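Local coordinates for protein tengpin (Thermoanaerobacter tengcongensis, PDB 2VH4) that probably inhibits serine proteases as a member of the serpin family, and can adopt a latent conformation within a loop C-sheet polymer, at residues F232-P237 against R357-A362; V8-I13 against L82-K87. One frame throughout, in Å; residues are numbered along the deposited sequence.

Contact 1 of 2, residues F232-P237 against R357-A362; sequences FVAILP and RPFIFA
The ring of Phe-232 meets the start of the Phe-361 side chain, its CZ lying 3.5 Å from Phe-361 CB. The two rings are nearly parallel, with planes at 9°, but slid so far apart that they barely overlap, their centroids 5.7 Å from each other. With its CG between the backbone N and the carbonyl carbon (chi1 69°), the end of the Phe-361 side chain leads away from strand 232-237, and the Phe-232 ring is met mainly by CB and the near ring atoms CG and CD1. On the same face, Phe-359 CZ rests 3.5 Å from Ala-234 CB, while Leu-236 CD1 meets the same ring further along its rim, at CD1 and CE1. The opposite face is lined by Val-233 with Ala-362 and by Ile-235 with Ile-360, the latter pair 4.2 Å apart from CB to CB. These are antiparallel neighbours in sheet B of the serpin fold, each a hydrogen-bonded pair. Val-233 N reaches Ala-362 O at 2.7 Å in an almost straight bond (175°), and Ile-235 N reaches Ile-360 O at 2.8 Å; both pairs also bond in the reverse direction. With an alanine in place of Phe-232, Phe-361 CB and the ring atoms beside it would probably face a gap. Where the strand pairing ends, the Pro-237 ring packs on the carbonyl of Pro-358, CD to O 3.3 Å. Tyr-246 of helix 243-249 touches Ile-235, Pro-237 and Ile-360, while strands 218-224 and 371-377 hydrogen-bond to the outer edges of the pair.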
# COMPACT_ATOMS: atom_id res chain seq x y z
N PHE A 232 -11.28 -11.30 -2.45
CA PHE A 232 -11.64 -9.96 -2.86
C PHE A 232 -12.85 -9.56 -2.02
O PHE A 232 -13.85 -10.26 -2.00
CB PHE A 232 -11.98 -9.96 -4.36
CG PHE A 232 -12.43 -8.63 -4.90
CD1 PHE A 232 -11.52 -7.79 -5.54
CD2 PHE A 232 -13.76 -8.22 -4.78
CE1 PHE A 232 -11.93 -6.56 -6.04
CE2 PHE A 232 -14.19 -6.98 -5.28
CZ PHE A 232 -13.27 -6.16 -5.91
N VAL A 233 -12.72 -8.45 -1.30
CA VAL A 233 -13.79 -7.92 -0.47
C VAL A 233 -14.44 -6.73 -1.17
O VAL A 233 -13.74 -5.82 -1.65
CB VAL A 233 -13.24 -7.47 0.92
CG1 VAL A 233 -14.31 -6.74 1.74
CG2 VAL A 233 -12.72 -8.68 1.69
N ALA A 234 -15.77 -6.75 -1.26
CA ALA A 234 -16.53 -5.67 -1.88
C ALA A 234 -17.56 -5.12 -0.89
O ALA A 234 -18.32 -5.87 -0.28
CB ALA A 234 -17.20 -6.15 -3.15
N ILE A 235 -17.57 -3.80 -0.74
CA ILE A 235 -18.40 -3.15 0.27
C ILE A 235 -19.19 -2.02 -0.35
O ILE A 235 -18.64 -1.16 -1.02
CB ILE A 235 -17.56 -2.62 1.45
CG1 ILE A 235 -16.87 -3.77 2.18
CG2 ILE A 235 -18.43 -1.80 2.42
CD1 ILE A 235 -15.85 -3.33 3.21
N LEU A 236 -20.49 -2.05 -0.10
CA LEU A 236 -21.43 -1.07 -0.62
C LEU A 236 -21.95 -0.28 0.58
O LEU A 236 -22.83 -0.76 1.29
CB LEU A 236 -22.57 -1.80 -1.33
CG LEU A 236 -23.12 -1.37 -2.68
CD1 LEU A 236 -22.03 -1.26 -3.73
CD2 LEU A 236 -24.16 -2.38 -3.14
N PRO A 237 -21.40 0.92 0.83
CA PRO A 237 -21.90 1.73 1.94
C PRO A 237 -23.31 2.27 1.67
O PRO A 237 -23.68 2.49 0.51
CB PRO A 237 -20.88 2.86 2.05
CG PRO A 237 -20.24 2.94 0.73
CD PRO A 237 -20.29 1.58 0.12
N ARG A 357 -20.19 8.96 -3.08
CA ARG A 357 -20.29 7.62 -2.50
C ARG A 357 -19.58 6.58 -3.37
O ARG A 357 -19.95 6.38 -4.53
CB ARG A 357 -21.76 7.23 -2.28
CG ARG A 357 -21.94 5.99 -1.41
CD ARG A 357 -23.40 5.79 -0.99
NE ARG A 357 -24.13 4.91 -1.91
CZ ARG A 357 -24.92 5.33 -2.90
NH1 ARG A 357 -25.54 4.44 -3.66
NH2 ARG A 357 -25.09 6.63 -3.13
N PRO A 358 -18.53 5.94 -2.82
CA PRO A 358 -17.76 4.96 -3.58
C PRO A 358 -18.15 3.49 -3.35
O PRO A 358 -18.54 3.12 -2.24
CB PRO A 358 -16.34 5.18 -3.05
CG PRO A 358 -16.55 5.63 -1.60
CD PRO A 358 -17.97 6.13 -1.47
N PHE A 359 -18.03 2.69 -4.40
CA PHE A 359 -17.98 1.24 -4.27
C PHE A 359 -16.59 0.95 -3.72
O PHE A 359 -15.58 1.21 -4.38
CB PHE A 359 -18.16 0.57 -5.65
CG PHE A 359 -18.05 -0.93 -5.64
CD1 PHE A 359 -19.19 -1.73 -5.75
CD2 PHE A 359 -16.81 -1.57 -5.55
CE1 PHE A 359 -19.09 -3.13 -5.76
CE2 PHE A 359 -16.70 -2.97 -5.55
CZ PHE A 359 -17.85 -3.74 -5.66
N ILE A 360 -16.55 0.43 -2.49
CA ILE A 360 -15.28 0.12 -1.83
C ILE A 360 -14.87 -1.34 -2.03
O ILE A 360 -15.72 -2.24 -2.06
CB ILE A 360 -15.34 0.49 -0.32
CG1 ILE A 360 -15.43 2.01 -0.15
CG2 ILE A 360 -14.13 -0.06 0.45
CD1 ILE A 360 -16.19 2.46 1.08
N PHE A 361 -13.57 -1.57 -2.19
CA PHE A 361 -13.03 -2.93 -2.30
C PHE A 361 -11.67 -3.12 -1.64
O PHE A 361 -10.93 -2.17 -1.38
CB PHE A 361 -12.99 -3.38 -3.77
CG PHE A 361 -11.97 -2.66 -4.59
CD1 PHE A 361 -10.66 -3.13 -4.68
CD2 PHE A 361 -12.32 -1.52 -5.30
CE1 PHE A 361 -9.71 -2.46 -5.44
CE2 PHE A 361 -11.38 -0.84 -6.07
CZ PHE A 361 -10.07 -1.31 -6.14
N ALA A 362 -11.33 -4.38 -1.41
CA ALA A 362 -10.03 -4.75 -0.86
C ALA A 362 -9.61 -6.14 -1.31
O ALA A 362 -10.45 -7.02 -1.48
CB ALA A 362 -10.06 -4.67 0.67

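Contact 2 of 2, residues V8-I13 against L82-K87; sequences VSEKNI and LYTYMK
Val-8 sets one methyl squarely on a face of the Tyr-83 ring: CG2 stands 3.5 Å from the ring centroid and only 7° off the normal, a CH-pi contact. With chi1 at -67°, CG1 lies anti to the carbonyl carbon and CG2 is the branch turned onto the ring. At the edge of the same ring, close to its plane, Glu-10 CG lies 4.1 Å from Tyr-83 CE2. The other tyrosine, Tyr-85, is met mainly at its root, where Ile-13 CD1 comes within 4.0 Å of Tyr-85 CB. Between the two aromatics Thr-84 takes the polar role. Its OG1 accepts the backbone N-H of Lys-11 at 2.9 Å, nearly straight at 166°, and also bonds to Lys-80 O one turn back in the helix, which fixes the hydroxyl between two partners. The carbonyl of Lys-11 then rests against the methyl, its O 3.4 Å from Thr-84 CG2. Glu-10 crosses Lys-87 at about a right angle, its OE2 resting on the lysine's CD and CE, and the salt bridge from OE2 to NZ is long, 3.8 Å; OE1 pairs with Lys-88. The extended segment 8-13 crosses over helix 75-88, the serpin helix D, roughly at right angles, just before helix 15-32. Val-8 and Tyr-83 lean on helix 114-124, Leu-82 faces helix 43-54, and the Tyr-85 hydroxyl bonds Asp-365 at the end of strand 359-365.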
# COMPACT_ATOMS: atom_id res chain seq x y z
N VAL A 8 17.78 -14.06 11.04
CA VAL A 8 17.03 -13.40 12.12
C VAL A 8 15.93 -14.31 12.66
O VAL A 8 15.53 -15.27 12.00
CB VAL A 8 16.41 -12.05 11.65
CG1 VAL A 8 17.50 -11.01 11.36
CG2 VAL A 8 15.48 -12.25 10.44
N SER A 9 15.45 -14.00 13.86
CA SER A 9 14.36 -14.76 14.47
C SER A 9 13.00 -14.31 13.94
O SER A 9 12.78 -13.13 13.70
CB SER A 9 14.39 -14.61 16.00
OG SER A 9 15.50 -15.29 16.56
N GLU A 10 12.10 -15.28 13.78
CA GLU A 10 10.71 -14.98 13.43
C GLU A 10 9.96 -14.47 14.66
O GLU A 10 10.33 -14.77 15.79
CB GLU A 10 10.01 -16.23 12.89
CG GLU A 10 10.42 -16.61 11.47
CD GLU A 10 9.74 -17.89 10.97
OE1 GLU A 10 8.64 -18.23 11.46
OE2 GLU A 10 10.31 -18.55 10.08
N LYS A 11 8.92 -13.69 14.42
CA LYS A 11 7.95 -13.35 15.44
C LYS A 11 6.59 -13.71 14.88
O LYS A 11 6.10 -13.06 13.95
CB LYS A 11 8.02 -11.87 15.83
CG LYS A 11 7.22 -11.50 17.07
CD LYS A 11 7.43 -10.03 17.48
CE LYS A 11 6.86 -9.73 18.88
NZ LYS A 11 7.57 -10.46 19.98
N ASN A 12 6.00 -14.78 15.42
CA ASN A 12 4.72 -15.28 14.95
C ASN A 12 3.68 -14.18 14.85
O ASN A 12 3.53 -13.36 15.77
CB ASN A 12 4.21 -16.40 15.85
CG ASN A 12 4.94 -17.72 15.63
OD1 ASN A 12 5.82 -17.83 14.77
ND2 ASN A 12 4.57 -18.73 16.40
N ILE A 13 2.98 -14.14 13.71
CA ILE A 13 1.87 -13.21 13.51
C ILE A 13 0.77 -13.50 14.54
O ILE A 13 0.42 -14.65 14.80
CB ILE A 13 1.35 -13.25 12.05
CG1 ILE A 13 2.49 -12.93 11.06
CG2 ILE A 13 0.17 -12.29 11.85
CD1 ILE A 13 3.30 -11.64 11.38
N LEU A 82 7.25 -7.97 10.29
CA LEU A 82 7.17 -7.81 8.84
C LEU A 82 8.02 -8.82 8.08
O LEU A 82 7.60 -9.32 7.03
CB LEU A 82 7.50 -6.38 8.43
CG LEU A 82 6.45 -5.33 8.81
CD1 LEU A 82 6.94 -3.93 8.42
CD2 LEU A 82 5.08 -5.62 8.19
N TYR A 83 9.21 -9.12 8.62
CA TYR A 83 10.03 -10.22 8.10
C TYR A 83 9.21 -11.51 8.05
O TYR A 83 9.08 -12.13 6.99
CB TYR A 83 11.28 -10.41 8.96
CG TYR A 83 12.04 -11.69 8.67
CD1 TYR A 83 12.95 -11.76 7.61
CD2 TYR A 83 11.85 -12.83 9.45
CE1 TYR A 83 13.65 -12.93 7.33
CE2 TYR A 83 12.54 -14.00 9.18
CZ TYR A 83 13.44 -14.04 8.12
OH TYR A 83 14.12 -15.20 7.86
N THR A 84 8.65 -11.90 9.20
CA THR A 84 7.79 -13.08 9.32
C THR A 84 6.59 -13.01 8.36
O THR A 84 6.26 -14.00 7.70
CB THR A 84 7.29 -13.28 10.78
OG1 THR A 84 8.37 -13.04 11.69
CG2 THR A 84 6.78 -14.70 11.00
N TYR A 85 5.95 -11.85 8.28
CA TYR A 85 4.76 -11.67 7.44
C TYR A 85 5.08 -11.83 5.94
O TYR A 85 4.33 -12.46 5.20
CB TYR A 85 4.08 -10.32 7.73
CG TYR A 85 2.73 -10.14 7.05
CD1 TYR A 85 1.68 -11.02 7.31
CD2 TYR A 85 2.51 -9.08 6.16
CE1 TYR A 85 0.44 -10.86 6.69
CE2 TYR A 85 1.27 -8.90 5.53
CZ TYR A 85 0.24 -9.81 5.80
OH TYR A 85 -0.98 -9.67 5.20
N MET A 86 6.21 -11.27 5.52
CA MET A 86 6.68 -11.44 4.14
C MET A 86 7.06 -12.89 3.85
O MET A 86 6.80 -13.39 2.76
CB MET A 86 7.86 -10.52 3.84
CG MET A 86 7.45 -9.07 3.65
SD MET A 86 8.84 -8.01 3.23
CE MET A 86 9.79 -8.01 4.75
N LYS A 87 7.66 -13.55 4.84
CA LYS A 87 8.12 -14.92 4.69
C LYS A 87 6.97 -15.90 4.43
O LYS A 87 7.09 -16.80 3.59
CB LYS A 87 8.88 -15.36 5.95
CG LYS A 87 9.81 -16.53 5.73
CD LYS A 87 10.12 -17.21 7.05
CE LYS A 87 11.32 -18.12 6.95
NZ LYS A 87 12.59 -17.38 7.21

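Both segments of contact 2 come earlier in the chain than either segment of contact 1, and the two are separate: their centres lie 30 Å apart and their nearest atoms about 11 Å. Contact 2 fastens the N-terminal lead to helix 75-88 at the surface, whereas contact 1 is buried and joins strands 230-237 and 359-365 of sheet B. They share one element indirectly, since strand 359-365 runs on from contact 1 to Asp-365, the partner of Tyr-85 in contact 2. Strand 330-342, paired between 164-177 and 314-326, precedes segment 357-362, an arrangement consistent with the reactive loop being inserted in the latent state.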